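Local coordinates for protein N-deoxyribosyltransferase (Bacillus psychrosaccharolyticus, PDB 6EVS) that catalyses the transfer of 2'-deoxyribose between nucleobases, a reaction suited to making purine nucleoside analogues, at residues N12-Q15 with L16-S20; V44-S48 with F49-T53; T53-F56 with K57-E61; D120-D123 with V124-Y127. All blocks are in the same frame, centred on the assembly; numbering follows the deposited sequence.

Interaction 1: residues N12-Q15 with L16-S20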
loop_
_atom_site.group_PDB
_atom_site.type_symbol
_atom_site.label_atom_id
_atom_site.label_comp_id
_atom_site.label_asym_id
_atom_site.label_seq_id
_atom_site.Cartn_x
_atom_site.Cartn_y
_atom_site.Cartn_z
ATOM N N ASN A 12 -26.280 -17.270 12.314
ATOM C CA ASN A 12 -27.514 -18.042 12.436
ATOM C C ASN A 12 -27.363 -19.295 11.582
ATOM O O ASN A 12 -26.368 -19.475 10.877
ATOM C CB ASN A 12 -28.752 -17.209 12.053
ATOM C CG ASN A 12 -28.738 -16.766 10.584
ATOM O OD1 ASN A 12 -28.498 -17.568 9.684
ATOM N ND2 ASN A 12 -29.002 -15.488 10.345
ATOM N N GLU A 13 -28.373 -20.163 11.641
ATOM C CA GLU A 13 -28.268 -21.480 11.021
ATOM C C GLU A 13 -28.051 -21.401 9.521
ATOM O O GLU A 13 -27.345 -22.238 8.952
ATOM C CB GLU A 13 -29.529 -22.281 11.295
ATOM C CG GLU A 13 -29.647 -22.793 12.679
ATOM C CD GLU A 13 -30.773 -23.787 12.765
ATOM O OE1 GLU A 13 -31.935 -23.344 12.885
ATOM O OE2 GLU A 13 -30.497 -24.999 12.664
ATOM N N GLU A 14 -28.694 -20.439 8.857
ATOM C CA GLU A 14 -28.605 -20.341 7.404
ATOM C C GLU A 14 -27.218 -19.876 6.973
ATOM O O GLU A 14 -26.610 -20.457 6.068
ATOM C CB GLU A 14 -29.685 -19.390 6.882
ATOM C CG GLU A 14 -29.869 -19.412 5.379
ATOM C CD GLU A 14 -30.271 -20.781 4.871
ATOM O OE1 GLU A 14 -29.739 -21.214 3.823
ATOM O OE2 GLU A 14 -31.115 -21.423 5.523
ATOM N N GLN A 15 -26.701 -18.830 7.614
ATOM C CA GLN A 15 -25.351 -18.387 7.303
ATOM C C GLN A 15 -24.350 -19.502 7.580
ATOM O O GLN A 15 -23.440 -19.748 6.780
ATOM C CB GLN A 15 -25.018 -17.127 8.100
ATOM C CG GLN A 15 -26.102 -16.063 8.054
ATOM C CD GLN A 15 -25.837 -14.893 8.985
ATOM O OE1 GLN A 15 -26.370 -13.793 8.801
ATOM N NE2 GLN A 15 -25.007 -15.123 9.987
ATOM N N LEU A 16 -24.528 -20.225 8.686
ATOM C CA LEU A 16 -23.623 -21.329 9.001
ATOM C C LEU A 16 -23.683 -22.427 7.947
ATOM O O LEU A 16 -22.652 -23.036 7.633
ATOM C CB LEU A 16 -23.961 -21.916 10.366
ATOM C CG LEU A 16 -23.518 -21.093 11.552
ATOM C CD1 LEU A 16 -24.327 -21.521 12.766
ATOM C CD2 LEU A 16 -22.030 -21.288 11.796
ATOM N N LYS A 17 -24.872 -22.696 7.399
ATOM C CA LYS A 17 -24.975 -23.688 6.340
ATOM C C LYS A 17 -24.097 -23.310 5.147
ATOM O O LYS A 17 -23.313 -24.130 4.656
ATOM C CB LYS A 17 -26.429 -23.853 5.913
ATOM C CG LYS A 17 -26.611 -24.503 4.547
ATOM C CD LYS A 17 -28.093 -24.703 4.225
ATOM C CE LYS A 17 -28.834 -25.251 5.433
ATOM N NZ LYS A 17 -30.315 -25.050 5.337
ATOM N N HIS A 18 -24.194 -22.056 4.687
ATOM C CA HIS A 18 -23.422 -21.635 3.517
ATOM C C HIS A 18 -21.920 -21.648 3.802
ATOM O O HIS A 18 -21.124 -22.030 2.935
ATOM C CB HIS A 18 -23.865 -20.243 3.065
ATOM C CG HIS A 18 -25.314 -20.159 2.685
ATOM N ND1 HIS A 18 -26.150 -19.169 3.152
ATOM C CD2 HIS A 18 -26.068 -20.937 1.876
ATOM C CE1 HIS A 18 -27.361 -19.344 2.656
ATOM N NE2 HIS A 18 -27.340 -20.414 1.881
ATOM N N VAL A 19 -21.511 -21.221 4.999
ATOM C CA VAL A 19 -20.089 -21.252 5.356
ATOM C C VAL A 19 -19.563 -22.683 5.332
ATOM O O VAL A 19 -18.472 -22.957 4.819
ATOM C CB VAL A 19 -19.876 -20.598 6.736
ATOM C CG1 VAL A 19 -18.480 -20.931 7.286
ATOM C CG2 VAL A 19 -20.057 -19.100 6.635
ATOM N N SER A 20 -20.339 -23.616 5.887
ATOM C CA SER A 20 -19.951 -25.024 5.931
ATOM C C SER A 20 -19.760 -25.600 4.532
ATOM O O SER A 20 -18.807 -26.350 4.278
ATOM C CB SER A 20 -21.026 -25.812 6.698
ATOM O OG SER A 20 -20.767 -27.200 6.676
#
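Leu16 closes the first turn of helix 13-28 by giving its backbone N to Asn12 O, a nearly straight bond of 3.0 Å. Its CG hangs beside the same oxygen, so the leucine branch lies against the helix start while it also touches Arg37. Asn12 is the N-cap here: its OD1 accepts from Gln15 N at 3.0 Å and, weakly, from Glu14 N. Lys17 bonds back to Glu13 O, and its aliphatic chain, bent at chi3 (-44°), brings NZ to 3.7 Å from Glu14 OE2, a long salt bridge. His18 gives its N to Glu14 O, and one face of its imidazole lies over that same carbonyl oxygen. Glu14 bends at chi2 (60°) and places OE1 3.2 Å from His18 NE2, but the angle is poor for a hydrogen bond, with carboxylate and ring planes 61° apart. Val19 N bonds to Gln15 O, its CG2 rests on that oxygen, and the valine side chain also touches Ser8. With Lys17 and His18 both near it, the Glu14 carboxylate is probably stabilised in its charged form, although neither neighbour grips it firmly.

Interaction 2: residues V44-S48 with F49-T53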
loop_
_atom_site.group_PDB
_atom_site.type_symbol
_atom_site.label_atom_id
_atom_site.label_comp_id
_atom_site.label_asym_id
_atom_site.label_seq_id
_atom_site.Cartn_x
_atom_site.Cartn_y
_atom_site.Cartn_z
ATOM N N VAL A 44 -9.675 -17.068 25.324
ATOM C CA VAL A 44 -9.769 -15.752 25.925
ATOM C C VAL A 44 -11.238 -15.466 26.200
ATOM O O VAL A 44 -12.113 -15.855 25.418
ATOM C CB VAL A 44 -9.150 -14.705 24.979
ATOM C CG1 VAL A 44 -9.654 -13.317 25.301
ATOM C CG2 VAL A 44 -7.641 -14.755 25.052
ATOM N N GLU A 45 -11.522 -14.805 27.326
ATOM C CA GLU A 45 -12.905 -14.517 27.692
ATOM C C GLU A 45 -13.644 -13.872 26.531
ATOM O O GLU A 45 -13.166 -12.898 25.939
ATOM C CB GLU A 45 -12.965 -13.606 28.919
ATOM C CG GLU A 45 -14.383 -13.137 29.246
ATOM C CD GLU A 45 -14.499 -12.541 30.627
ATOM O OE1 GLU A 45 -15.416 -12.944 31.378
ATOM O OE2 GLU A 45 -13.671 -11.668 30.963
ATOM N N PHE A 46 -14.798 -14.445 26.187
ATOM C CA PHE A 46 -15.568 -13.930 25.065
ATOM C C PHE A 46 -15.958 -12.480 25.321
ATOM O O PHE A 46 -16.304 -12.103 26.442
ATOM C CB PHE A 46 -16.817 -14.790 24.822
ATOM C CG PHE A 46 -17.052 -15.107 23.367
ATOM C CD1 PHE A 46 -16.239 -16.020 22.702
ATOM C CD2 PHE A 46 -18.062 -14.477 22.656
ATOM C CE1 PHE A 46 -16.434 -16.310 21.359
ATOM C CE2 PHE A 46 -18.267 -14.760 21.315
ATOM C CZ PHE A 46 -17.451 -15.681 20.662
ATOM N N GLY A 47 -15.842 -11.651 24.284
ATOM C CA GLY A 47 -16.269 -10.271 24.370
ATOM C C GLY A 47 -15.376 -9.350 25.169
ATOM O O GLY A 47 -15.648 -8.144 25.217
ATOM N N SER A 48 -14.331 -9.867 25.807
ATOM C CA SER A 48 -13.375 -8.999 26.475
ATOM C C SER A 48 -12.641 -8.122 25.454
ATOM O O SER A 48 -12.670 -8.367 24.238
ATOM C CB SER A 48 -12.373 -9.833 27.269
ATOM O OG SER A 48 -11.596 -10.620 26.374
ATOM N N PHE A 49 -11.974 -7.078 25.962
ATOM C CA PHE A 49 -11.115 -6.275 25.091
ATOM C C PHE A 49 -10.010 -7.123 24.475
ATOM O O PHE A 49 -9.693 -6.974 23.289
ATOM C CB PHE A 49 -10.506 -5.095 25.854
ATOM C CG PHE A 49 -9.741 -4.154 24.968
ATOM C CD1 PHE A 49 -10.409 -3.199 24.226
ATOM C CD2 PHE A 49 -8.369 -4.252 24.843
ATOM C CE1 PHE A 49 -9.727 -2.349 23.384
ATOM C CE2 PHE A 49 -7.681 -3.402 23.997
ATOM C CZ PHE A 49 -8.365 -2.448 23.270
ATOM N N GLU A 50 -9.395 -8.005 25.271
ATOM C CA GLU A 50 -8.402 -8.925 24.721
ATOM C C GLU A 50 -8.978 -9.750 23.570
ATOM O O GLU A 50 -8.331 -9.929 22.528
ATOM C CB GLU A 50 -7.883 -9.843 25.828
ATOM C CG GLU A 50 -6.735 -10.744 25.410
ATOM C CD GLU A 50 -6.041 -11.393 26.581
ATOM O OE1 GLU A 50 -6.135 -12.636 26.737
ATOM O OE2 GLU A 50 -5.391 -10.670 27.371
ATOM N N TRP A 51 -10.195 -10.281 23.751
ATOM C CA TRP A 51 -10.805 -11.123 22.724
ATOM C C TRP A 51 -11.129 -10.318 21.469
ATOM O O TRP A 51 -10.829 -10.758 20.347
ATOM C CB TRP A 51 -12.061 -11.812 23.296
ATOM C CG TRP A 51 -12.790 -12.599 22.263
ATOM C CD1 TRP A 51 -12.591 -13.909 21.928
ATOM C CD2 TRP A 51 -13.817 -12.114 21.399
ATOM N NE1 TRP A 51 -13.435 -14.267 20.899
ATOM C CE2 TRP A 51 -14.203 -13.183 20.563
ATOM C CE3 TRP A 51 -14.461 -10.879 21.258
ATOM C CZ2 TRP A 51 -15.198 -13.051 19.593
ATOM C CZ3 TRP A 51 -15.453 -10.752 20.295
ATOM C CH2 TRP A 51 -15.800 -11.828 19.470
ATOM N N ARG A 52 -11.703 -9.122 21.633
ATOM C CA ARG A 52 -12.002 -8.280 20.475
ATOM C C ARG A 52 -10.722 -7.918 19.711
ATOM O O ARG A 52 -10.701 -7.914 18.476
ATOM C CB ARG A 52 -12.760 -7.021 20.925
ATOM C CG ARG A 52 -11.928 -5.749 20.939
ATOM C CD ARG A 52 -12.670 -4.495 21.389
ATOM N NE ARG A 52 -11.959 -3.286 20.953
ATOM C CZ ARG A 52 -12.460 -2.056 21.034
ATOM N NH1 ARG A 52 -13.683 -1.877 21.526
ATOM N NH2 ARG A 52 -11.754 -1.010 20.608
ATOM N N THR A 53 -9.639 -7.642 20.433
ATOM C CA THR A 53 -8.384 -7.264 19.791
ATOM C C THR A 53 -7.789 -8.433 19.026
ATOM O O THR A 53 -7.398 -8.285 17.860
ATOM C CB THR A 53 -7.407 -6.743 20.842
ATOM O OG1 THR A 53 -8.029 -5.691 21.579
ATOM C CG2 THR A 53 -6.092 -6.248 20.183
#
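Phe46 CA lies over one face of the Trp51 indole, and Gly47 N comes in over the rim on that side, 3.4 Å from Trp51 CE3. Ser48 O sits at the indole edge. In turn Trp51 CZ2 lies over a face of the Phe46 ring, 3.6 Å from Phe46 CZ; the two rings meet obliquely, with planes at 36°. This is a type II beta turn, Glu45 to Ser48, running straight into the N-cap of helix 49-65, and the indole packs against the turn. Gly47 takes a positive phi (74°), as the third residue of such a turn does. Trp51 NE1 is bonded to Gln40 O, which ties down the pyrrole nitrogen and so limits rotation of the indole, while Leu108 of the third subunit packs on the side chain. From the loop, Val44 CG1 touches Trp51 CB at 3.5 Å and its other methyl, CG2, lies against the Glu50 carboxylate. Arg52 reaches away to a salt bridge with Asp112 of the third subunit, and one face of its guanidinium covers Phe49 CE1. Ser48 OG, held between its own N and carbonyl carbon (chi1 65°), joins turn to helix: it donates to Glu45 O at 2.8 Å and accepts from Trp51 N at 3.0 Å.

Interaction 3: residues T53-F56 with K57-E61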
loop_
_atom_site.group_PDB
_atom_site.type_symbol
_atom_site.label_atom_id
_atom_site.label_comp_id
_atom_site.label_asym_id
_atom_site.label_seq_id
_atom_site.Cartn_x
_atom_site.Cartn_y
_atom_site.Cartn_z
ATOM N N THR A 53 -9.639 -7.642 20.433
ATOM C CA THR A 53 -8.384 -7.264 19.791
ATOM C C THR A 53 -7.789 -8.433 19.026
ATOM O O THR A 53 -7.398 -8.285 17.860
ATOM C CB THR A 53 -7.407 -6.743 20.842
ATOM O OG1 THR A 53 -8.029 -5.691 21.579
ATOM C CG2 THR A 53 -6.092 -6.248 20.183
ATOM N N PHE A 54 -7.688 -9.601 19.674
ATOM C CA PHE A 54 -7.034 -10.733 19.026
ATOM C C PHE A 54 -7.821 -11.213 17.812
ATOM O O PHE A 54 -7.230 -11.587 16.793
ATOM C CB PHE A 54 -6.841 -11.871 20.021
ATOM C CG PHE A 54 -5.724 -11.632 20.995
ATOM C CD1 PHE A 54 -4.716 -10.722 20.705
ATOM C CD2 PHE A 54 -5.688 -12.303 22.207
ATOM C CE1 PHE A 54 -3.674 -10.487 21.612
ATOM C CE2 PHE A 54 -4.651 -12.079 23.108
ATOM C CZ PHE A 54 -3.645 -11.168 22.805
ATOM N N VAL A 55 -9.148 -11.225 17.905
ATOM C CA VAL A 55 -9.949 -11.677 16.772
ATOM C C VAL A 55 -9.758 -10.740 15.587
ATOM O O VAL A 55 -9.517 -11.180 14.454
ATOM C CB VAL A 55 -11.429 -11.795 17.172
ATOM C CG1 VAL A 55 -12.300 -11.883 15.911
ATOM C CG2 VAL A 55 -11.648 -13.012 18.070
ATOM N N PHE A 56 -9.880 -9.433 15.823
ATOM C CA PHE A 56 -9.631 -8.464 14.762
ATOM C C PHE A 56 -8.248 -8.662 14.155
ATOM O O PHE A 56 -8.101 -8.793 12.935
ATOM C CB PHE A 56 -9.777 -7.044 15.310
ATOM C CG PHE A 56 -9.575 -5.978 14.269
ATOM C CD1 PHE A 56 -10.632 -5.558 13.460
ATOM C CD2 PHE A 56 -8.347 -5.408 14.101
ATOM C CE1 PHE A 56 -10.438 -4.561 12.490
ATOM C CE2 PHE A 56 -8.129 -4.416 13.115
ATOM C CZ PHE A 56 -9.189 -4.005 12.309
ATOM N N LYS A 57 -7.223 -8.717 15.008
ATOM C CA LYS A 57 -5.853 -8.811 14.512
ATOM C C LYS A 57 -5.628 -10.125 13.787
ATOM O O LYS A 57 -5.012 -10.149 12.723
ATOM C CB LYS A 57 -4.859 -8.660 15.665
ATOM C CG LYS A 57 -4.763 -7.251 16.193
ATOM C CD LYS A 57 -3.753 -7.160 17.355
ATOM C CE LYS A 57 -3.542 -5.715 17.782
ATOM N NZ LYS A 57 -2.175 -5.453 18.330
ATOM N N ASN A 58 -6.162 -11.228 14.325
ATOM C CA ASN A 58 -5.941 -12.510 13.671
ATOM C C ASN A 58 -6.664 -12.568 12.337
ATOM O O ASN A 58 -6.136 -13.112 11.357
ATOM C CB ASN A 58 -6.403 -13.655 14.576
ATOM C CG ASN A 58 -5.900 -15.005 14.102
ATOM O OD1 ASN A 58 -4.777 -15.116 13.594
ATOM N ND2 ASN A 58 -6.722 -16.035 14.257
ATOM N N ASP A 59 -7.876 -12.013 12.285
ATOM C CA ASP A 59 -8.656 -12.016 11.046
ATOM C C ASP A 59 -7.946 -11.212 9.966
ATOM O O ASP A 59 -7.726 -11.700 8.848
ATOM C CB ASP A 59 -10.055 -11.445 11.302
ATOM C CG ASP A 59 -10.991 -12.438 11.995
ATOM O OD1 ASP A 59 -10.559 -13.578 12.286
ATOM O OD2 ASP A 59 -12.153 -12.069 12.243
ATOM N N LEU A 60 -7.595 -9.960 10.286
ATOM C CA LEU A 60 -6.896 -9.103 9.333
ATOM C C LEU A 60 -5.573 -9.725 8.885
ATOM O O LEU A 60 -5.258 -9.741 7.688
ATOM C CB LEU A 60 -6.666 -7.722 9.951
ATOM C CG LEU A 60 -6.168 -6.606 9.036
ATOM C CD1 LEU A 60 -7.078 -6.465 7.807
ATOM C CD2 LEU A 60 -6.077 -5.294 9.804
ATOM N N GLU A 61 -4.788 -10.260 9.824
ATOM C CA GLU A 61 -3.550 -10.926 9.433
ATOM C C GLU A 61 -3.822 -12.075 8.459
ATOM O O GLU A 61 -3.033 -12.308 7.532
ATOM C CB GLU A 61 -2.785 -11.425 10.666
ATOM C CG GLU A 61 -1.298 -11.571 10.419
ATOM C CD GLU A 61 -0.615 -10.236 10.155
ATOM O OE1 GLU A 61 0.457 -10.236 9.528
ATOM O OE2 GLU A 61 -1.151 -9.182 10.564
#
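Lys57 and Thr53 run side by side: Lys57 N gives its hydrogen to Thr53 O at 2.9 Å, and Lys57 CE lies 3.5 Å from Thr53 CG2. The extended lysine chain carries NZ on to a hydrogen bond with Asp112 O of the fourth subunit, so the ammonium is satisfied across an interface. Thr53 OG1 is satisfied by a hydrogen bond to Phe49 O. Next along, Asn58 N bonds to Phe54 O at 2.7 Å and Asp59 N to Val55 O at 2.8 Å. These are the successive i to i+4 bonds of helix 49-65, which touches three other subunits of the six-chain assembly. Phe54 meets Phe49 of the second subunit, Val55 packs on Leu108 of the third, and Asn58 on His115 of the fourth. Asn58 O is hydrogen-bonded to His62 ND1. Asp59 keeps CG beside its backbone N (chi1 -77°), which lays the carboxylate alongside Val55, OD2 being 3.7 Å from Val55 CG1; Phe34 of strand 32-34 also touches this side chain. Leu60 N bonds to Phe56 O, nearly straight at 174°, and Glu61 N follows on Lys57 O. The Phe56 ring and the leucine point the same way, with Phe56 CE2 4.0 Å from Leu60 CD2.

Interaction 4: residues D120-D123 with V124-Y127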
loop_
_atom_site.group_PDB
_atom_site.type_symbol
_atom_site.label_atom_id
_atom_site.label_comp_id
_atom_site.label_asym_id
_atom_site.label_seq_id
_atom_site.Cartn_x
_atom_site.Cartn_y
_atom_site.Cartn_z
ATOM N N ASP A 120 -23.441 -20.806 -8.251
ATOM C CA ASP A 120 -23.601 -22.243 -8.082
ATOM C C ASP A 120 -22.260 -22.825 -7.673
ATOM O O ASP A 120 -21.207 -22.363 -8.127
ATOM C CB ASP A 120 -24.103 -22.912 -9.365
ATOM C CG ASP A 120 -24.260 -24.421 -9.220
ATOM O OD1 ASP A 120 -24.423 -25.095 -10.262
ATOM O OD2 ASP A 120 -24.233 -24.939 -8.077
ATOM N N TRP A 121 -22.296 -23.851 -6.820
ATOM C CA TRP A 121 -21.024 -24.391 -6.337
ATOM C C TRP A 121 -20.302 -25.179 -7.426
ATOM O O TRP A 121 -19.068 -25.213 -7.444
ATOM C CB TRP A 121 -21.246 -25.240 -5.079
ATOM C CG TRP A 121 -21.542 -24.394 -3.870
ATOM C CD1 TRP A 121 -22.719 -24.336 -3.174
ATOM C CD2 TRP A 121 -20.664 -23.456 -3.247
ATOM N NE1 TRP A 121 -22.612 -23.433 -2.142
ATOM C CE2 TRP A 121 -21.364 -22.873 -2.172
ATOM C CE3 TRP A 121 -19.345 -23.056 -3.486
ATOM C CZ2 TRP A 121 -20.786 -21.913 -1.337
ATOM C CZ3 TRP A 121 -18.773 -22.100 -2.650
ATOM C CH2 TRP A 121 -19.494 -21.542 -1.592
ATOM N N ASN A 122 -21.036 -25.790 -8.368
ATOM C CA ASN A 122 -20.340 -26.501 -9.437
ATOM C C ASN A 122 -19.520 -25.546 -10.300
ATOM O O ASN A 122 -18.469 -25.933 -10.831
ATOM C CB ASN A 122 -21.339 -27.300 -10.272
ATOM C CG ASN A 122 -21.913 -28.473 -9.505
ATOM O OD1 ASN A 122 -23.046 -28.423 -9.026
ATOM N ND2 ASN A 122 -21.117 -29.528 -9.357
ATOM N N ASP A 123 -19.956 -24.290 -10.424
ATOM C CA ASP A 123 -19.151 -23.301 -11.135
ATOM C C ASP A 123 -17.860 -23.009 -10.383
ATOM O O ASP A 123 -16.807 -22.824 -11.004
ATOM C CB ASP A 123 -19.947 -22.014 -11.337
ATOM C CG ASP A 123 -21.085 -22.184 -12.315
ATOM O OD1 ASP A 123 -21.052 -23.154 -13.100
ATOM O OD2 ASP A 123 -22.015 -21.354 -12.289
ATOM N N VAL A 124 -17.931 -22.944 -9.049
ATOM C CA VAL A 124 -16.721 -22.806 -8.243
ATOM C C VAL A 124 -15.843 -24.039 -8.396
ATOM O O VAL A 124 -14.612 -23.945 -8.419
ATOM C CB VAL A 124 -17.071 -22.563 -6.759
ATOM C CG1 VAL A 124 -15.796 -22.454 -5.931
ATOM C CG2 VAL A 124 -17.940 -21.328 -6.573
ATOM N N GLU A 125 -16.460 -25.217 -8.487
ATOM C CA GLU A 125 -15.683 -26.448 -8.561
ATOM C C GLU A 125 -14.907 -26.553 -9.865
ATOM O O GLU A 125 -13.853 -27.200 -9.900
ATOM C CB GLU A 125 -16.596 -27.658 -8.371
ATOM C CG GLU A 125 -16.849 -27.936 -6.897
ATOM C CD GLU A 125 -18.200 -28.560 -6.624
ATOM O OE1 GLU A 125 -18.657 -28.463 -5.467
ATOM O OE2 GLU A 125 -18.798 -29.149 -7.552
ATOM N N ASN A 126 -15.390 -25.912 -10.930
ATOM C CA ASN A 126 -14.720 -25.931 -12.224
ATOM C C ASN A 126 -13.841 -24.709 -12.479
ATOM O O ASN A 126 -13.133 -24.683 -13.488
ATOM C CB ASN A 126 -15.753 -26.055 -13.346
ATOM C CG ASN A 126 -16.476 -27.388 -13.321
ATOM O OD1 ASN A 126 -15.899 -28.415 -12.957
ATOM N ND2 ASN A 126 -17.747 -27.379 -13.713
ATOM N N TYR A 127 -13.869 -23.708 -11.597
ATOM C CA TYR A 127 -13.073 -22.499 -11.785
ATOM C C TYR A 127 -11.577 -22.811 -11.767
ATOM O O TYR A 127 -11.104 -23.612 -10.954
ATOM C CB TYR A 127 -13.411 -21.492 -10.684
ATOM C CG TYR A 127 -12.773 -20.136 -10.850
ATOM C CD1 TYR A 127 -13.280 -19.210 -11.761
ATOM C CD2 TYR A 127 -11.661 -19.775 -10.086
ATOM C CE1 TYR A 127 -12.696 -17.955 -11.902
ATOM C CE2 TYR A 127 -11.080 -18.526 -10.217
ATOM C CZ TYR A 127 -11.595 -17.622 -11.127
ATOM O OH TYR A 127 -11.005 -16.382 -11.252
#
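Trp121 and Val124 meet one turn apart on the short helix 121-126, their side chains lying alongside each other and pointing the same way. Along the tryptophan, CB passes 4.2 Å from Glu125 OE1. With CG beside the backbone N (chi1 -74°), the indole swings over so that its six-membered ring reaches the valine: CE3 comes to 3.8 Å from Val124 CG2, and CZ3 stays beside the same methyl a little farther on. On the far side of the ring, CZ2 packs near His18 O of helix 13-28. Val124 CG2 also lies 3.8 Å from Asp120 O.

The backbone is held unevenly. Glu125 N makes a short bond of 2.8 Å to Trp121 O, whereas Val124 N reaches Asp120 O only weakly. Asp120 is the N-cap, its OD2 accepting weakly from Asn122 N. Asn126 N divides itself between Asn122 O at 3.1 Å and a weak bond to Asp123 O. Asn122 ND2 stands 3.0 Å from Glu125 OE2, but the angle is poor and the amide and carboxylate planes are 87° apart, so this is close company without a hydrogen bond.

Tyr127 ends the segment with its OH bonded to Pro133 O and its ring edge-to-face with Phe118 and Phe129. The helix packs beside the last two strands of the sheet, with Val124 on Phe118 of strand 116-118 and Trp121 stacked on Phe99 of strand 96-99, while Trp121 also touches Lys21, Ala22 and Val25 of helix 13-28.

In the fold
Interactions 2 and 3 share Thr53 and helix 49-65, their centres 11 Å apart, and both touch the third subunit. Interaction 2 is a surface contact at the helix start, built on a turn, a serine cap and an aromatic pair; interaction 3 is buried farther along, where backbone bonds and apolar contacts lie among other subunits. Interactions 1 and 4 are partly buried and touched by no other subunit; each begins at a capped helix start, with Asn12 bonding more firmly than Asp120. These two meet through His18 and Trp121. Interaction 4 lies on the opposite side of the chain's centre from interactions 2 and 3.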